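Local coordinates for SusD superfamily protein (Bacteroides vulgatus ATCC 8482, PDB 3JQ0), which probably binds glycans or other nutrients at the bacterial outer membrane, at residues P36-G42 and L57-I62; E49-M54 and L295-Q299; H117-S121 and Y450-L454; N420-K424 and H461-S465. All coordinates share one frame; numbering follows the deposited sequence.

In the fold
Contact 1 is the hub of the set, touching each of the other three. Toward contact 2, whose centre lies about 12 Å away, P36, Y41 and P58 pack on L298. Toward contact 4, also about 12 Å between centres, the link is polar: W422 NE1 donates to D39 O (2.9 Å), and S465 reaches P58 and N60. Contact 3, the most central, meets contact 1 where A38 packs on I452, and the same I452 touches Y463 and S464 of contact 4. Contacts 2 and 3 stay about 14 Å apart at their nearest atoms. Both bridge segments far apart in sequence, 241 and 329 residues respectively, and contact 3 brings in the C-terminal segment 450-454.

Contact 1: residues P36-G42 and L57-I62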
loop_
_atom_site.group_PDB
_atom_site.type_symbol
_atom_site.label_atom_id
_atom_site.label_comp_id
_atom_site.label_asym_id
_atom_site.label_seq_id
_atom_site.Cartn_x
_atom_site.Cartn_y
_atom_site.Cartn_z
ATOM N N PRO A 36 5.417 7.355 -0.813
ATOM C CA PRO A 36 6.421 8.353 -0.434
ATOM C C PRO A 36 6.363 9.729 -1.059
ATOM O O PRO A 36 7.112 10.593 -0.586
ATOM C CB PRO A 36 7.764 7.667 -0.725
ATOM C CG PRO A 36 7.464 6.225 -0.761
ATOM C CD PRO A 36 6.077 6.130 -1.301
ATOM N N ARG A 37 5.525 9.966 -2.066
ATOM C CA ARG A 37 5.335 11.349 -2.526
ATOM C C ARG A 37 4.497 12.225 -1.598
ATOM O O ARG A 37 4.420 13.424 -1.816
ATOM C CB ARG A 37 4.757 11.353 -3.949
ATOM C CG ARG A 37 5.709 10.864 -5.005
ATOM C CD ARG A 37 5.171 10.937 -6.412
ATOM N NE ARG A 37 4.968 12.338 -6.753
ATOM C CZ ARG A 37 4.401 12.761 -7.877
ATOM N NH1 ARG A 37 4.011 11.912 -8.798
ATOM N NH2 ARG A 37 4.274 14.075 -8.084
ATOM N N ALA A 38 3.876 11.637 -0.570
ATOM C CA ALA A 38 3.057 12.396 0.378
ATOM C C ALA A 38 3.933 12.919 1.511
ATOM O O ALA A 38 5.053 13.370 1.244
ATOM C CB ALA A 38 1.833 11.552 0.815
ATOM N N ASP A 39 3.429 12.910 2.749
ATOM C CA ASP A 39 3.963 13.730 3.824
ATOM C C ASP A 39 4.671 12.938 4.929
ATOM O O ASP A 39 5.173 13.536 5.897
ATOM C CB ASP A 39 2.858 14.607 4.429
ATOM C CG ASP A 39 1.564 13.885 4.782
ATOM O OD1 ASP A 39 1.392 12.681 4.445
ATOM O OD2 ASP A 39 0.693 14.573 5.390
ATOM N N ILE A 40 4.817 11.621 4.804
ATOM C CA ILE A 40 5.425 10.832 5.865
ATOM C C ILE A 40 6.944 11.044 5.983
ATOM O O ILE A 40 7.484 11.069 7.090
ATOM C CB ILE A 40 5.069 9.341 5.707
ATOM C CG1 ILE A 40 3.578 9.101 5.940
ATOM C CG2 ILE A 40 5.947 8.454 6.620
ATOM C CD1 ILE A 40 3.074 7.770 5.407
ATOM N N TYR A 41 7.596 11.144 4.832
ATOM C CA TYR A 41 9.043 11.178 4.747
ATOM C C TYR A 41 9.545 12.565 4.398
ATOM O O TYR A 41 8.766 13.490 4.242
ATOM C CB TYR A 41 9.583 10.144 3.718
ATOM C CG TYR A 41 9.005 8.770 3.875
ATOM C CD1 TYR A 41 9.558 7.839 4.724
ATOM C CD2 TYR A 41 7.842 8.421 3.216
ATOM C CE1 TYR A 41 8.986 6.597 4.892
ATOM C CE2 TYR A 41 7.242 7.194 3.380
ATOM C CZ TYR A 41 7.822 6.255 4.256
ATOM O OH TYR A 41 7.282 5.007 4.443
ATOM N N GLY A 42 10.870 12.714 4.282
ATOM C CA GLY A 42 11.483 13.951 3.830
ATOM C C GLY A 42 12.607 14.451 4.705
ATOM O O GLY A 42 13.405 15.278 4.251
ATOM N N LEU A 57 11.162 11.821 -4.088
ATOM C CA LEU A 57 9.762 11.455 -3.832
ATOM C C LEU A 57 9.110 12.397 -2.807
ATOM O O LEU A 57 8.189 13.132 -3.181
ATOM C CB LEU A 57 9.603 9.962 -3.527
ATOM C CG LEU A 57 10.103 9.019 -4.595
ATOM C CD1 LEU A 57 9.821 7.576 -4.220
ATOM C CD2 LEU A 57 9.639 9.342 -5.978
ATOM N N PRO A 58 9.581 12.452 -1.551
ATOM C CA PRO A 58 8.914 13.396 -0.626
ATOM C C PRO A 58 9.037 14.865 -1.067
ATOM O O PRO A 58 8.142 15.657 -0.777
ATOM C CB PRO A 58 9.607 13.156 0.731
ATOM C CG PRO A 58 10.880 12.456 0.360
ATOM C CD PRO A 58 10.516 11.595 -0.825
ATOM N N PHE A 59 10.110 15.238 -1.744
ATOM C CA PHE A 59 10.262 16.616 -2.204
ATOM C C PHE A 59 9.516 16.883 -3.506
ATOM O O PHE A 59 9.437 18.020 -3.954
ATOM C CB PHE A 59 11.748 16.997 -2.344
ATOM C CG PHE A 59 12.408 17.234 -1.021
ATOM C CD1 PHE A 59 12.874 16.264 -0.174
ATOM C CD2 PHE A 59 12.489 18.571 -0.559
ATOM C CE1 PHE A 59 13.456 16.560 1.086
ATOM C CE2 PHE A 59 13.058 18.862 0.691
ATOM C CZ PHE A 59 13.563 17.825 1.477
ATOM N N ASN A 60 8.978 15.849 -4.127
ATOM C CA ASN A 60 8.261 16.005 -5.382
ATOM C C ASN A 60 9.121 16.770 -6.402
ATOM O O ASN A 60 8.683 17.736 -7.043
ATOM C CB ASN A 60 6.866 16.594 -5.204
ATOM C CG ASN A 60 5.937 15.581 -4.635
ATOM O OD1 ASN A 60 5.426 14.770 -5.399
ATOM N ND2 ASN A 60 5.748 15.552 -3.311
ATOM N N THR A 61 10.357 16.310 -6.534
ATOM C CA THR A 61 11.311 16.871 -7.467
ATOM C C THR A 61 11.708 15.877 -8.547
ATOM O O THR A 61 12.651 16.087 -9.321
ATOM C CB THR A 61 12.544 17.430 -6.755
ATOM O OG1 THR A 61 13.076 16.388 -5.932
ATOM C CG2 THR A 61 12.218 18.695 -5.951
ATOM N N ILE A 62 10.977 14.783 -8.694
ATOM C CA ILE A 62 11.100 13.912 -9.878
ATOM C C ILE A 62 10.823 14.745 -11.126
ATOM O O ILE A 62 10.003 15.688 -11.102
ATOM C CB ILE A 62 10.171 12.668 -9.794
ATOM C CG1 ILE A 62 8.698 13.034 -9.641
ATOM C CG2 ILE A 62 10.649 11.708 -8.682
ATOM C CD1 ILE A 62 7.759 11.823 -9.631
HETATM O O HOH W 1 5.525 15.755 -0.081
#
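R37 and N60 hold each other through three hydrogen bonds, their side chains crossing at about a right angle. R37 NE and NH2 converge side-on upon N60 OD1, NE at 2.8 Å, and this oxygen lies nearly in the guanidinium plane. In return N60 ND2 donates almost straight (166°) to a lone pair of R37 O at 2.9 Å. Asparagine suits this place because its short amide offers an acceptor and a donor at once. I62 CD1 lies over one guanidinium face. An alanine in place of R37 would remove both donors to N60 OD1 and is likely to leave that amide freer to turn. P58 is the apolar partner, its CB 3.7 Å from G42 CA. A CB on G42 would come close to this ring, but the backbone calls for glycine: at phi 131° a CB would jam against the preceding carbonyl O. A water lies within hydrogen-bonding distance of both A38 O and P58 O. R37 also donates to the carbonyls of R470 and L472 and makes a cation-pi contact with W473. The buried guanidinium thus meets neutral oxygens and an aromatic ring, which probably help to disperse its charge; R37 ties 36-42 and, through N60, the 57-60 turn to 470-473.

Contact 2: residues E49-M54 and L295-Q299; sequences EASQGM and LTQLQ
One direct hydrogen bond joins E49 to T296: T296 N donates to E49 OE2 at 3.0 Å, nearly straight (165°) but from above the carboxylate plane. The E49 chain bends at chi2 (91°), bringing the acid back over the T296 backbone, while its CG lies 3.7 Å from L295 CD1 as the two side chains run antiparallel alongside each other. T296 O, 3.1 Å from E49 CB, is buried here with no polar partner in the model. An alanine in place of E49 would take away the carboxylate and would probably leave T296 N without its acceptor and L295 with less to pack on.

Water carries the remaining polar links, both through the amide of Q297. Its NE2 donates to a water that in turn donates to A50 O, whereas Q297 OE1 receives a 2.7 Å bond from a second water that also serves Q52 O. Glutamine fits because its extended chain lets NE2 and OE1 reach, each through a water, these two carbonyls.

The other contacts are packing. Selenomethionine M54 crosses Q297 at about a right angle, with CG 3.4 Å from Q297 OE1, and its CB meets L298 CD2 at 4.0 Å.

A type I' beta turn, S51 to M54, is closed by M54 N to S51 O. This is loop-to-loop packing, in which that turn lies against the irregular chain leading into strand 299-300.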
loop_
_atom_site.group_PDB
_atom_site.type_symbol
_atom_site.label_atom_id
_atom_site.label_comp_id
_atom_site.label_asym_id
_atom_site.label_seq_id
_atom_site.Cartn_x
_atom_site.Cartn_y
_atom_site.Cartn_z
ATOM N N GLU A 49 22.917 8.305 6.360
ATOM C CA GLU A 49 22.964 7.814 4.987
ATOM C C GLU A 49 22.651 8.909 3.988
ATOM O O GLU A 49 21.718 9.673 4.165
ATOM C CB GLU A 49 21.947 6.701 4.761
ATOM C CG GLU A 49 22.130 5.408 5.551
ATOM C CD GLU A 49 21.433 5.345 6.872
ATOM O OE1 GLU A 49 21.305 6.356 7.547
ATOM O OE2 GLU A 49 21.013 4.198 7.203
ATOM N N ALA A 50 23.341 8.877 2.853
ATOM C CA ALA A 50 22.912 9.597 1.677
ATOM C C ALA A 50 21.594 8.971 1.209
ATOM O O ALA A 50 21.470 7.758 1.137
ATOM C CB ALA A 50 23.974 9.510 0.584
ATOM N N SER A 51 20.611 9.799 0.815
ATOM C CA SER A 51 19.342 9.280 0.325
ATOM C C SER A 51 19.368 8.909 -1.148
ATOM O O SER A 51 18.482 8.192 -1.597
ATOM C CB SER A 51 18.194 10.214 0.660
ATOM O OG SER A 51 18.494 11.564 0.324
ATOM N N GLN A 52 20.407 9.306 -1.881
ATOM C CA GLN A 52 20.674 8.779 -3.207
ATOM C C GLN A 52 19.504 8.876 -4.144
ATOM O O GLN A 52 19.201 7.938 -4.877
ATOM C CB GLN A 52 21.211 7.367 -3.141
ATOM C CG GLN A 52 22.497 7.220 -2.319
ATOM C CD GLN A 52 23.715 7.766 -2.979
ATOM O OE1 GLN A 52 23.627 8.648 -3.853
ATOM N NE2 GLN A 52 24.891 7.276 -2.561
ATOM N N GLY A 53 18.820 10.021 -4.099
ATOM C CA GLY A 53 17.726 10.334 -5.005
ATOM C C GLY A 53 16.378 9.926 -4.467
ATOM O O GLY A 53 15.365 10.370 -4.988
HETATM N N MSE A 54 16.315 9.129 -3.397
HETATM C CA MSE A 54 14.991 8.788 -2.835
HETATM C C MSE A 54 14.250 10.054 -2.361
HETATM O O MSE A 54 13.006 10.059 -2.357
HETATM C CB MSE A 54 15.120 7.797 -1.702
HETATM C CG MSE A 54 15.688 6.458 -2.077
HETATM SE SE MSE A 54 14.963 5.580 -3.617
HETATM C CE MSE A 54 13.209 5.460 -3.127
ATOM N N LEU A 295 19.677 -0.353 5.530
ATOM C CA LEU A 295 20.057 0.975 5.106
ATOM C C LEU A 295 18.795 1.826 4.997
ATOM O O LEU A 295 17.789 1.353 4.472
ATOM C CB LEU A 295 20.768 0.868 3.765
ATOM C CG LEU A 295 21.512 2.035 3.178
ATOM C CD1 LEU A 295 22.831 2.193 3.878
ATOM C CD2 LEU A 295 21.810 1.774 1.653
ATOM N N THR A 296 18.835 3.058 5.511
ATOM C CA THR A 296 17.705 3.959 5.444
ATOM C C THR A 296 17.980 5.074 4.455
ATOM O O THR A 296 18.907 5.888 4.659
ATOM C CB THR A 296 17.396 4.561 6.830
ATOM O OG1 THR A 296 17.156 3.488 7.731
ATOM C CG2 THR A 296 16.221 5.497 6.824
ATOM N N GLN A 297 17.181 5.112 3.379
ATOM C CA GLN A 297 17.205 6.245 2.438
ATOM C C GLN A 297 15.922 7.075 2.385
ATOM O O GLN A 297 15.935 8.163 1.844
ATOM C CB GLN A 297 17.555 5.740 1.013
ATOM C CG GLN A 297 18.948 5.186 0.902
ATOM C CD GLN A 297 19.335 4.779 -0.471
ATOM O OE1 GLN A 297 18.478 4.662 -1.358
ATOM N NE2 GLN A 297 20.633 4.513 -0.666
ATOM N N LEU A 298 14.839 6.566 3.006
ATOM C CA LEU A 298 13.588 7.271 3.192
ATOM C C LEU A 298 13.354 7.327 4.695
ATOM O O LEU A 298 13.302 6.267 5.334
ATOM C CB LEU A 298 12.420 6.545 2.508
ATOM C CG LEU A 298 12.242 6.748 0.998
ATOM C CD1 LEU A 298 11.197 5.771 0.460
ATOM C CD2 LEU A 298 11.899 8.236 0.674
ATOM N N GLN A 299 13.294 8.535 5.259
ATOM C CA GLN A 299 13.235 8.753 6.706
ATOM C C GLN A 299 11.912 9.387 7.079
ATOM O O GLN A 299 11.622 10.535 6.699
ATOM C CB GLN A 299 14.407 9.665 7.083
ATOM C CG GLN A 299 14.387 10.123 8.529
ATOM C CD GLN A 299 14.520 9.012 9.525
ATOM O OE1 GLN A 299 15.559 8.321 9.540
ATOM N NE2 GLN A 299 13.523 8.842 10.391
HETATM O O HOH W 2 22.850 5.412 1.191
HETATM O O HOH W 3 18.610 5.189 -4.043
#

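Contact 3: residues H117-S121 and Y450-L454; sequences HLLRS and YDIRL
The guanidinium of R120 lies flat on the ring of Y450, a cation-pi stack with the planes only 12° apart and R120 CZ 3.6 Å from the ring centroid. The approach is over the face, and NH1 comes down near the rim, 3.4 Å from Y450 CD2. A bend at chi3 (-73°) lays the guanidinium over the ring. R120 CD makes a separate CH-pi contact with the same ring. Tyrosine suits the place by offering an electron-rich face to the cation and a hydroxyl beyond it.

That hydroxyl makes the hydrogen bonding on the helix 97-122 side. Y450 OH is 2.8 Å from H117 ND1, at the edge of the imidazole and near its plane, and S121 OG stands 3.2 Å away from Y450 OH. H117 NE2 is bonded to Y113, so both ring nitrogens are engaged, and F30 stacks on the imidazole.

A second arginine reaches the backbone instead: R453 NH2 donates to R120 O at 2.9 Å, and a water joins R453 NE to that same carbonyl. This oxygen therefore accepts from two donors.

The axes of segments 117-121 and 450-454 come within 11.9 Å, at 64°, a wide separation that these long polar side chains span. With all five touching residues buried, R120 is likely to be stabilised by the aromatic faces of Y450 and F116, and R453 by the R120 carbonyl and the water.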
loop_
_atom_site.group_PDB
_atom_site.type_symbol
_atom_site.label_atom_id
_atom_site.label_comp_id
_atom_site.label_asym_id
_atom_site.label_seq_id
_atom_site.Cartn_x
_atom_site.Cartn_y
_atom_site.Cartn_z
ATOM N N HIS A 117 -2.781 0.977 -11.271
ATOM C CA HIS A 117 -1.543 1.669 -10.884
ATOM C C HIS A 117 -1.074 2.595 -11.989
ATOM O O HIS A 117 -0.668 3.732 -11.768
ATOM C CB HIS A 117 -0.440 0.691 -10.532
ATOM C CG HIS A 117 -0.520 0.120 -9.156
ATOM N ND1 HIS A 117 -0.315 0.847 -8.010
ATOM C CD2 HIS A 117 -0.694 -1.170 -8.772
ATOM C CE1 HIS A 117 -0.410 0.036 -6.976
ATOM N NE2 HIS A 117 -0.657 -1.196 -7.405
ATOM N N LEU A 118 -1.087 2.094 -13.226
ATOM C CA LEU A 118 -0.630 2.911 -14.369
ATOM C C LEU A 118 -1.483 4.169 -14.559
ATOM O O LEU A 118 -0.965 5.249 -14.777
ATOM C CB LEU A 118 -0.589 2.078 -15.676
ATOM C CG LEU A 118 0.439 0.932 -15.729
ATOM C CD1 LEU A 118 0.255 0.098 -16.996
ATOM C CD2 LEU A 118 1.842 1.518 -15.676
ATOM N N LEU A 119 -2.809 4.010 -14.456
ATOM C CA LEU A 119 -3.725 5.159 -14.618
ATOM C C LEU A 119 -3.431 6.249 -13.586
ATOM O O LEU A 119 -3.317 7.410 -13.915
ATOM C CB LEU A 119 -5.158 4.686 -14.422
ATOM C CG LEU A 119 -6.194 5.790 -14.461
ATOM C CD1 LEU A 119 -6.328 6.445 -15.834
ATOM C CD2 LEU A 119 -7.537 5.276 -13.959
ATOM N N ARG A 120 -3.311 5.852 -12.313
ATOM C CA ARG A 120 -3.125 6.811 -11.235
ATOM C C ARG A 120 -1.751 7.459 -11.253
ATOM O O ARG A 120 -1.563 8.553 -10.743
ATOM C CB ARG A 120 -3.406 6.149 -9.884
ATOM C CG ARG A 120 -4.865 5.735 -9.688
ATOM C CD ARG A 120 -5.071 5.092 -8.335
ATOM N NE ARG A 120 -4.484 3.758 -8.315
ATOM C CZ ARG A 120 -4.438 3.004 -7.227
ATOM N NH1 ARG A 120 -4.906 3.460 -6.082
ATOM N NH2 ARG A 120 -3.869 1.807 -7.283
ATOM N N SER A 121 -0.790 6.753 -11.840
ATOM C CA SER A 121 0.619 7.173 -11.789
ATOM C C SER A 121 1.067 7.893 -13.059
ATOM O O SER A 121 1.668 8.949 -12.986
ATOM C CB SER A 121 1.513 5.975 -11.458
ATOM O OG SER A 121 1.168 5.483 -10.164
ATOM N N TYR A 450 -1.901 7.758 -2.752
ATOM C CA TYR A 450 -3.109 7.439 -3.494
ATOM C C TYR A 450 -4.344 7.979 -2.768
ATOM O O TYR A 450 -5.297 8.391 -3.434
ATOM C CB TYR A 450 -3.191 5.943 -3.740
ATOM C CG TYR A 450 -2.293 5.381 -4.807
ATOM C CD1 TYR A 450 -1.983 6.081 -5.951
ATOM C CD2 TYR A 450 -1.844 4.067 -4.751
ATOM C CE1 TYR A 450 -1.280 5.514 -6.995
ATOM C CE2 TYR A 450 -1.127 3.513 -5.771
ATOM C CZ TYR A 450 -0.890 4.194 -6.932
ATOM O OH TYR A 450 -0.244 3.633 -8.014
ATOM N N ASP A 451 -4.361 7.978 -1.433
ATOM C CA ASP A 451 -5.511 8.526 -0.684
ATOM C C ASP A 451 -5.733 9.984 -1.014
ATOM O O ASP A 451 -6.855 10.435 -1.279
ATOM C CB ASP A 451 -5.254 8.423 0.835
ATOM C CG ASP A 451 -5.248 7.034 1.435
ATOM O OD1 ASP A 451 -5.740 6.094 0.799
ATOM O OD2 ASP A 451 -4.775 6.947 2.616
ATOM N N ILE A 452 -4.681 10.794 -0.930
ATOM C CA ILE A 452 -4.821 12.219 -1.143
ATOM C C ILE A 452 -5.088 12.528 -2.605
ATOM O O ILE A 452 -5.869 13.415 -2.948
ATOM C CB ILE A 452 -3.680 13.028 -0.481
ATOM C CG1 ILE A 452 -2.323 12.800 -1.141
ATOM C CG2 ILE A 452 -3.666 12.747 1.022
ATOM C CD1 ILE A 452 -1.168 13.543 -0.468
ATOM N N ARG A 453 -4.448 11.780 -3.510
ATOM C CA ARG A 453 -4.713 11.919 -4.933
ATOM C C ARG A 453 -6.182 11.640 -5.262
ATOM O O ARG A 453 -6.794 12.379 -6.055
ATOM C CB ARG A 453 -3.838 10.961 -5.729
ATOM C CG ARG A 453 -2.408 11.472 -5.921
ATOM C CD ARG A 453 -2.300 12.397 -7.114
ATOM N NE ARG A 453 -2.361 11.630 -8.376
ATOM C CZ ARG A 453 -3.197 11.814 -9.379
ATOM N NH1 ARG A 453 -4.158 12.736 -9.321
ATOM N NH2 ARG A 453 -3.081 11.046 -10.448
ATOM N N LEU A 454 -6.761 10.607 -4.662
ATOM C CA LEU A 454 -8.189 10.299 -4.898
ATOM C C LEU A 454 -9.059 11.501 -4.581
ATOM O O LEU A 454 -9.919 11.887 -5.384
ATOM C CB LEU A 454 -8.608 9.123 -4.072
ATOM C CG LEU A 454 -10.107 8.858 -4.027
ATOM C CD1 LEU A 454 -10.712 8.486 -5.421
ATOM C CD2 LEU A 454 -10.382 7.745 -3.033
HETATM O O HOH W 4 0.064 10.169 -9.025
HETATM O O HOH W 5 -6.483 5.873 -5.343
#

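Contact 4: residues N420-K424 and H461-S465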
loop_
_atom_site.group_PDB
_atom_site.type_symbol
_atom_site.label_atom_id
_atom_site.label_comp_id
_atom_site.label_asym_id
_atom_site.label_seq_id
_atom_site.Cartn_x
_atom_site.Cartn_y
_atom_site.Cartn_z
ATOM N N ASN A 420 -0.027 20.425 13.775
ATOM C CA ASN A 420 -0.045 19.059 13.290
ATOM C C ASN A 420 -0.374 19.088 11.821
ATOM O O ASN A 420 -1.541 19.154 11.437
ATOM C CB ASN A 420 -1.025 18.212 14.052
ATOM C CG ASN A 420 -0.920 16.759 13.735
ATOM O OD1 ASN A 420 -0.496 16.389 12.634
ATOM N ND2 ASN A 420 -1.238 15.893 14.713
ATOM N N LYS A 421 0.661 19.098 10.980
ATOM C CA LYS A 421 0.425 19.280 9.548
ATOM C C LYS A 421 -0.087 18.022 8.864
ATOM O O LYS A 421 -0.446 18.091 7.687
ATOM C CB LYS A 421 1.660 19.792 8.807
ATOM C CG LYS A 421 2.738 18.731 8.627
ATOM C CD LYS A 421 3.755 19.125 7.549
ATOM C CE LYS A 421 4.628 17.947 7.089
ATOM N NZ LYS A 421 5.585 18.411 6.023
ATOM N N TRP A 422 -0.097 16.892 9.557
ATOM C CA TRP A 422 -0.464 15.619 8.970
ATOM C C TRP A 422 -1.955 15.256 9.007
ATOM O O TRP A 422 -2.372 14.349 8.320
ATOM C CB TRP A 422 0.356 14.477 9.618
ATOM C CG TRP A 422 1.812 14.605 9.339
ATOM C CD1 TRP A 422 2.481 14.137 8.257
ATOM C CD2 TRP A 422 2.791 15.267 10.135
ATOM N NE1 TRP A 422 3.812 14.464 8.326
ATOM C CE2 TRP A 422 4.038 15.156 9.486
ATOM C CE3 TRP A 422 2.747 15.904 11.384
ATOM C CZ2 TRP A 422 5.193 15.720 9.995
ATOM C CZ3 TRP A 422 3.875 16.434 11.890
ATOM C CH2 TRP A 422 5.097 16.338 11.203
HETATM N N MSE A 423 -2.724 15.894 9.881
HETATM C CA MSE A 423 -4.084 15.440 10.149
HETATM C C MSE A 423 -4.827 16.478 10.946
HETATM O O MSE A 423 -4.246 17.397 11.537
HETATM C CB MSE A 423 -4.037 14.112 10.921
HETATM C CG MSE A 423 -3.364 14.229 12.272
HETATM SE SE MSE A 423 -3.014 12.517 13.098
HETATM C CE MSE A 423 -1.467 12.164 12.016
ATOM N N LYS A 424 -6.138 16.309 10.948
ATOM C CA LYS A 424 -7.098 17.249 11.546
ATOM C C LYS A 424 -7.876 16.555 12.668
ATOM O O LYS A 424 -8.040 15.316 12.636
ATOM C CB LYS A 424 -8.128 17.707 10.477
ATOM C CG LYS A 424 -7.543 18.305 9.186
ATOM C CD LYS A 424 -6.871 19.678 9.402
ATOM C CE LYS A 424 -6.200 20.305 8.129
ATOM N NZ LYS A 424 -4.936 19.536 7.704
ATOM N N HIS A 461 -2.416 19.108 -1.881
ATOM C CA HIS A 461 -1.669 20.293 -1.526
ATOM C C HIS A 461 -1.490 20.426 -0.018
ATOM O O HIS A 461 -0.482 20.932 0.436
ATOM C CB HIS A 461 -2.338 21.482 -2.185
ATOM C CG HIS A 461 -1.592 22.770 -2.044
ATOM N ND1 HIS A 461 -0.239 22.886 -2.271
ATOM C CD2 HIS A 461 -2.032 24.011 -1.754
ATOM C CE1 HIS A 461 0.123 24.140 -2.120
ATOM N NE2 HIS A 461 -0.939 24.841 -1.772
ATOM N N GLN A 462 -2.475 20.006 0.754
ATOM C CA GLN A 462 -2.330 20.000 2.203
ATOM C C GLN A 462 -1.249 19.051 2.666
ATOM O O GLN A 462 -0.532 19.324 3.651
ATOM C CB GLN A 462 -3.655 19.538 2.894
ATOM C CG GLN A 462 -4.766 20.516 2.875
ATOM C CD GLN A 462 -6.022 20.090 3.590
ATOM O OE1 GLN A 462 -6.918 20.925 3.696
ATOM N NE2 GLN A 462 -6.148 18.850 4.046
ATOM N N TYR A 463 -1.166 17.881 2.008
ATOM C CA TYR A 463 -0.445 16.735 2.544
ATOM C C TYR A 463 0.716 16.274 1.650
ATOM O O TYR A 463 1.183 15.158 1.776
ATOM C CB TYR A 463 -1.426 15.625 2.834
ATOM C CG TYR A 463 -2.500 15.992 3.885
ATOM C CD1 TYR A 463 -2.129 16.568 5.097
ATOM C CD2 TYR A 463 -3.835 15.681 3.654
ATOM C CE1 TYR A 463 -3.081 16.867 6.057
ATOM C CE2 TYR A 463 -4.776 15.981 4.591
ATOM C CZ TYR A 463 -4.407 16.553 5.804
ATOM O OH TYR A 463 -5.365 16.845 6.778
ATOM N N SER A 464 1.221 17.169 0.827
ATOM C CA SER A 464 2.404 16.919 0.042
ATOM C C SER A 464 2.951 18.209 -0.496
ATOM O O SER A 464 2.257 19.225 -0.526
ATOM C CB SER A 464 2.116 15.993 -1.159
ATOM O OG SER A 464 1.583 16.694 -2.276
ATOM N N SER A 465 4.152 18.123 -1.063
ATOM C CA SER A 465 4.802 19.228 -1.784
ATOM C C SER A 465 4.622 19.129 -3.303
ATOM O O SER A 465 5.282 19.860 -4.031
ATOM C CB SER A 465 6.259 19.266 -1.442
ATOM O OG SER A 465 6.858 18.021 -1.783
HETATM O O HOH W 6 -1.113 20.293 6.170
#
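The ring of Y463 points its edge at the backbone of the 420-424 loop, with K421 O near the ring plane and 3.3 Å from Y463 CE1. W422 O comes to the same CE1 obliquely. Such an approach suits an aromatic ring, whose rim hydrogens carry slight positive charge and so sit well beside carbonyl oxygens.

K424 crosses the tyrosine obliquely and meets its far end. Its chain turns twice, at chi2 (-69°) and at chi4 (-70°), which curls the amine back so that K424 NZ donates to Y463 OH at 2.9 Å. The methylene K424 CG also passes 3.6 Å from that oxygen. K424 is modelled in two conformers, so this bond belongs to the one described.

Between the backbones, one water donates to both K421 O and Q462 O, spanning carbonyls that could not bond each other directly. Within the loop, N420 OD1 accepts from W422 N at 3.1 Å, an Asx turn that helps shape this bend.

E432 of helix 430-441 completes the polar cluster, bonded to Y463 OH through OE1 and to Q462 NE2 through OE2, while R448 makes a cation-pi contact with the tyrosine ring. In this conformer of K424 the hydroxyl is held between a lysine and a glutamate, whose opposite charges would probably polarise it.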